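Local coordinates for protein lovastatin nonaketide synthase, polyketide synthase component (Aspergillus terreus, PDB 7CPX) that builds the nonaketide dihydromonacolin L from nine malonyl-CoA units, using NADPH and S-adenosylmethionine, as the polyketide synthase of lovastatin biosynthesis, at residues R1882-G1894 with V1903-I1915. The protein carries 2 engineered substitutions. Residues are numbered along the deposited sequence; the frame is centred on the assembly and turned at random.
Sequences RVQALGFFYLVQG and VPVVALAERNASI. Engineered in segment 1882-1894: Q1884 (natural residue Gly), A1885 (natural residue Gln).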
# COMPACT_ATOMS: atom_id res chain seq x y z
N ARG A 1882 -35.67 27.99 -9.48
CA ARG A 1882 -35.59 29.20 -8.68
C ARG A 1882 -36.33 30.34 -9.38
O ARG A 1882 -36.26 30.48 -10.60
CB ARG A 1882 -34.13 29.58 -8.45
CG ARG A 1882 -33.92 30.72 -7.47
CD ARG A 1882 -32.45 31.10 -7.39
NE ARG A 1882 -32.20 32.16 -6.41
CZ ARG A 1882 -31.03 32.73 -6.21
NH1 ARG A 1882 -29.96 32.39 -6.91
NH2 ARG A 1882 -30.92 33.69 -5.29
N VAL A 1883 -37.04 31.14 -8.59
CA VAL A 1883 -37.91 32.18 -9.11
C VAL A 1883 -37.57 33.49 -8.40
O VAL A 1883 -37.95 33.68 -7.24
CB VAL A 1883 -39.39 31.83 -8.93
CG1 VAL A 1883 -40.26 33.04 -9.19
CG2 VAL A 1883 -39.77 30.69 -9.86
N GLN A 1884 -36.87 34.37 -9.10
CA GLN A 1884 -36.55 35.72 -8.63
C GLN A 1884 -36.23 35.74 -7.14
O GLN A 1884 -36.73 36.56 -6.37
CB GLN A 1884 -37.68 36.70 -8.96
CG GLN A 1884 -39.03 36.31 -8.38
CD GLN A 1884 -39.90 37.52 -8.09
OE1 GLN A 1884 -40.96 37.69 -8.68
NE2 GLN A 1884 -39.45 38.36 -7.16
N ALA A 1885 -35.39 34.79 -6.72
CA ALA A 1885 -34.91 34.73 -5.34
C ALA A 1885 -36.03 34.48 -4.34
O ALA A 1885 -35.79 34.49 -3.13
CB ALA A 1885 -34.18 36.03 -4.98
N LEU A 1886 -37.25 34.24 -4.82
CA LEU A 1886 -38.35 33.92 -3.92
C LEU A 1886 -38.22 32.50 -3.38
O LEU A 1886 -38.69 32.21 -2.27
CB LEU A 1886 -39.69 34.09 -4.63
CG LEU A 1886 -40.12 35.52 -4.95
CD1 LEU A 1886 -41.36 35.50 -5.82
CD2 LEU A 1886 -40.37 36.31 -3.67
N GLY A 1887 -37.59 31.62 -4.13
CA GLY A 1887 -37.46 30.23 -3.75
C GLY A 1887 -37.48 29.36 -4.99
O GLY A 1887 -37.40 29.85 -6.11
N PHE A 1888 -37.60 28.05 -4.76
CA PHE A 1888 -37.64 27.06 -5.82
C PHE A 1888 -39.06 26.51 -5.94
O PHE A 1888 -39.63 26.06 -4.94
CB PHE A 1888 -36.65 25.93 -5.57
CG PHE A 1888 -35.22 26.34 -5.72
CD1 PHE A 1888 -34.57 27.01 -4.70
CD2 PHE A 1888 -34.52 26.04 -6.88
CE1 PHE A 1888 -33.25 27.39 -4.84
CE2 PHE A 1888 -33.20 26.41 -7.02
CZ PHE A 1888 -32.56 27.09 -6.00
N PHE A 1889 -39.61 26.56 -7.14
CA PHE A 1889 -40.96 26.11 -7.41
C PHE A 1889 -40.96 25.19 -8.62
O PHE A 1889 -40.25 25.45 -9.60
CB PHE A 1889 -41.90 27.29 -7.66
CG PHE A 1889 -41.86 28.33 -6.58
CD1 PHE A 1889 -40.91 29.34 -6.61
CD2 PHE A 1889 -42.77 28.32 -5.55
CE1 PHE A 1889 -40.87 30.30 -5.63
CE2 PHE A 1889 -42.74 29.28 -4.56
CZ PHE A 1889 -41.78 30.27 -4.60
N TYR A 1890 -41.75 24.13 -8.56
CA TYR A 1890 -41.89 23.21 -9.67
C TYR A 1890 -42.94 23.74 -10.63
O TYR A 1890 -44.06 24.05 -10.23
CB TYR A 1890 -42.31 21.82 -9.18
CG TYR A 1890 -41.33 21.16 -8.24
CD1 TYR A 1890 -40.28 20.39 -8.73
CD2 TYR A 1890 -41.46 21.28 -6.87
CE1 TYR A 1890 -39.39 19.77 -7.88
CE2 TYR A 1890 -40.57 20.66 -6.01
CZ TYR A 1890 -39.54 19.91 -6.52
OH TYR A 1890 -38.65 19.30 -5.67
N LEU A 1891 -42.58 23.85 -11.90
CA LEU A 1891 -43.53 24.32 -12.90
C LEU A 1891 -44.53 23.21 -13.19
O LEU A 1891 -44.14 22.12 -13.63
CB LEU A 1891 -42.80 24.75 -14.18
CG LEU A 1891 -43.62 25.47 -15.25
CD1 LEU A 1891 -44.54 24.52 -16.01
CD2 LEU A 1891 -44.43 26.61 -14.64
N VAL A 1892 -45.81 23.47 -12.94
CA VAL A 1892 -46.86 22.48 -13.09
C VAL A 1892 -47.92 23.02 -14.03
O VAL A 1892 -48.12 24.24 -14.14
CB VAL A 1892 -47.48 22.09 -11.73
CG1 VAL A 1892 -46.42 21.57 -10.79
CG2 VAL A 1892 -48.20 23.29 -11.12
N GLN A 1893 -48.60 22.11 -14.71
CA GLN A 1893 -49.72 22.43 -15.59
C GLN A 1893 -50.84 21.44 -15.32
O GLN A 1893 -50.58 20.26 -15.07
CB GLN A 1893 -49.30 22.38 -17.06
CG GLN A 1893 -50.42 22.66 -18.05
CD GLN A 1893 -49.97 22.52 -19.49
OE1 GLN A 1893 -48.89 22.01 -19.77
NE2 GLN A 1893 -50.80 22.98 -20.42
N GLY A 1894 -52.08 21.91 -15.36
CA GLY A 1894 -53.19 21.01 -15.17
C GLY A 1894 -54.48 21.74 -14.89
O GLY A 1894 -54.56 22.97 -15.00
N VAL A 1903 -60.64 24.03 -15.86
CA VAL A 1903 -59.90 25.10 -16.52
C VAL A 1903 -58.41 24.76 -16.52
O VAL A 1903 -57.83 24.56 -15.45
CB VAL A 1903 -60.14 26.45 -15.82
CG1 VAL A 1903 -59.34 27.55 -16.49
CG2 VAL A 1903 -61.63 26.78 -15.81
N PRO A 1904 -57.76 24.65 -17.68
CA PRO A 1904 -56.31 24.45 -17.68
C PRO A 1904 -55.59 25.69 -17.16
O PRO A 1904 -55.99 26.82 -17.43
CB PRO A 1904 -55.98 24.19 -19.15
CG PRO A 1904 -57.27 23.77 -19.77
CD PRO A 1904 -58.33 24.53 -19.03
N VAL A 1905 -54.50 25.46 -16.42
CA VAL A 1905 -53.69 26.53 -15.87
C VAL A 1905 -52.26 26.03 -15.72
O VAL A 1905 -51.99 24.82 -15.75
CB VAL A 1905 -54.22 27.04 -14.50
CG1 VAL A 1905 -55.66 27.50 -14.61
CG2 VAL A 1905 -54.08 25.95 -13.44
N VAL A 1906 -51.34 26.97 -15.55
CA VAL A 1906 -49.94 26.70 -15.29
C VAL A 1906 -49.53 27.49 -14.06
O VAL A 1906 -49.83 28.68 -13.96
CB VAL A 1906 -49.05 27.07 -16.49
CG1 VAL A 1906 -47.59 26.85 -16.16
CG2 VAL A 1906 -49.45 26.25 -17.71
N ALA A 1907 -48.84 26.83 -13.13
CA ALA A 1907 -48.53 27.43 -11.84
C ALA A 1907 -47.13 27.01 -11.39
O ALA A 1907 -46.49 26.15 -11.99
CB ALA A 1907 -49.56 27.03 -10.78
N LEU A 1908 -46.67 27.67 -10.33
CA LEU A 1908 -45.38 27.39 -9.70
C LEU A 1908 -45.66 26.71 -8.36
O LEU A 1908 -45.74 27.36 -7.32
CB LEU A 1908 -44.59 28.68 -9.52
CG LEU A 1908 -43.80 29.19 -10.73
CD1 LEU A 1908 -44.65 29.13 -11.99
CD2 LEU A 1908 -43.32 30.60 -10.49
N ALA A 1909 -45.80 25.39 -8.41
CA ALA A 1909 -46.09 24.60 -7.22
C ALA A 1909 -44.86 24.52 -6.33
O ALA A 1909 -43.77 25.00 -6.66
CB ALA A 1909 -46.56 23.21 -7.62
N GLU A 1910 -45.04 23.87 -5.17
CA GLU A 1910 -43.97 23.68 -4.21
C GLU A 1910 -43.79 22.23 -3.80
O GLU A 1910 -43.00 21.96 -2.88
CB GLU A 1910 -44.22 24.53 -2.96
CG GLU A 1910 -44.30 26.02 -3.23
CD GLU A 1910 -44.66 26.82 -1.99
OE1 GLU A 1910 -44.96 26.20 -0.95
OE2 GLU A 1910 -44.66 28.07 -2.06
N ARG A 1911 -44.48 21.28 -4.44
CA ARG A 1911 -44.41 19.88 -4.05
C ARG A 1911 -44.25 18.91 -5.21
O ARG A 1911 -43.91 17.75 -4.96
CB ARG A 1911 -45.68 19.49 -3.26
CG ARG A 1911 -45.76 20.11 -1.87
CD ARG A 1911 -44.82 19.42 -0.90
NE ARG A 1911 -44.76 20.10 0.39
CZ ARG A 1911 -43.91 21.07 0.68
NH1 ARG A 1911 -43.02 21.51 -0.20
NH2 ARG A 1911 -43.94 21.62 1.89
N ASN A 1912 -44.46 19.34 -6.45
CA ASN A 1912 -44.34 18.47 -7.61
C ASN A 1912 -45.24 17.25 -7.47
O ASN A 1912 -44.81 16.10 -7.50
CB ASN A 1912 -42.88 18.03 -7.81
CG ASN A 1912 -42.67 17.30 -9.12
OD1 ASN A 1912 -43.44 17.46 -10.07
ND2 ASN A 1912 -41.62 16.49 -9.18
N ALA A 1913 -46.53 17.52 -7.30
CA ALA A 1913 -47.51 16.49 -7.00
C ALA A 1913 -48.63 16.49 -8.04
O ALA A 1913 -48.91 17.50 -8.68
CB ALA A 1913 -48.11 16.68 -5.61
N SER A 1914 -49.26 15.32 -8.18
CA SER A 1914 -50.42 15.21 -9.06
C SER A 1914 -51.47 16.25 -8.69
O SER A 1914 -52.17 16.78 -9.56
CB SER A 1914 -51.01 13.80 -8.97
OG SER A 1914 -51.48 13.53 -7.66
N ILE A 1915 -51.60 16.54 -7.40
CA ILE A 1915 -52.50 17.57 -6.90
C ILE A 1915 -51.70 18.53 -6.03
O ILE A 1915 -50.99 18.09 -5.12
CB ILE A 1915 -53.68 16.98 -6.12
CG1 ILE A 1915 -54.43 15.97 -7.00
CG2 ILE A 1915 -54.62 18.08 -5.65
CD1 ILE A 1915 -55.61 15.30 -6.32
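Strands 1887-1898 and 1901-1909 form an antiparallel beta hairpin, in which Y1890-A1909, V1892-A1907 and G1894-V1905 are hydrogen-bonded pairs. Each pair exchanges two backbone bonds. V1892 N to A1907 O is nearly straight (2.9 Å, 178°), whereas Y1890 N to A1909 O, in the last pair, is more bent (134°), with the donor above the carbonyl plane. Beyond that pair the chain turns and sets N1912 against Y1890: N1912 CB sits over the centre of the Y1890 ring, 3.5 Å from its centroid and nearly on the normal, a CH-pi contact. A chi1 of -171° swings the N1912 amide away from the backbone N, roughly parallel to the ring, and OD1 is hydrogen-bonded to S1876 OG. V1892 CG1 meets A1909 CB at 3.6 Å on the same sheet face as Y1890. On the other face L1908 branches two ways: CD1 packs on L1891 CD2 (3.7 Å), and CD2 meets V1883 CG2 tip to tip (3.6 Å). L1891 CD2 also touches V1906 CG1 (3.5 Å), and L1891 continues onto helix 1935-1953. E1910 runs alongside F1889, its OE2 3.4 Å from ring atom CE2, near the ring plane. The N-H and C=O groups of Y1890, V1892, G1894, V1905, A1907 and A1909 thus satisfy one another and set the register, while F1889, L1891 and Q1893 pair with strand 1869-1883; side-chain contacts across the hairpin are mainly apolar, the tyrosine ring having N1912 on one face.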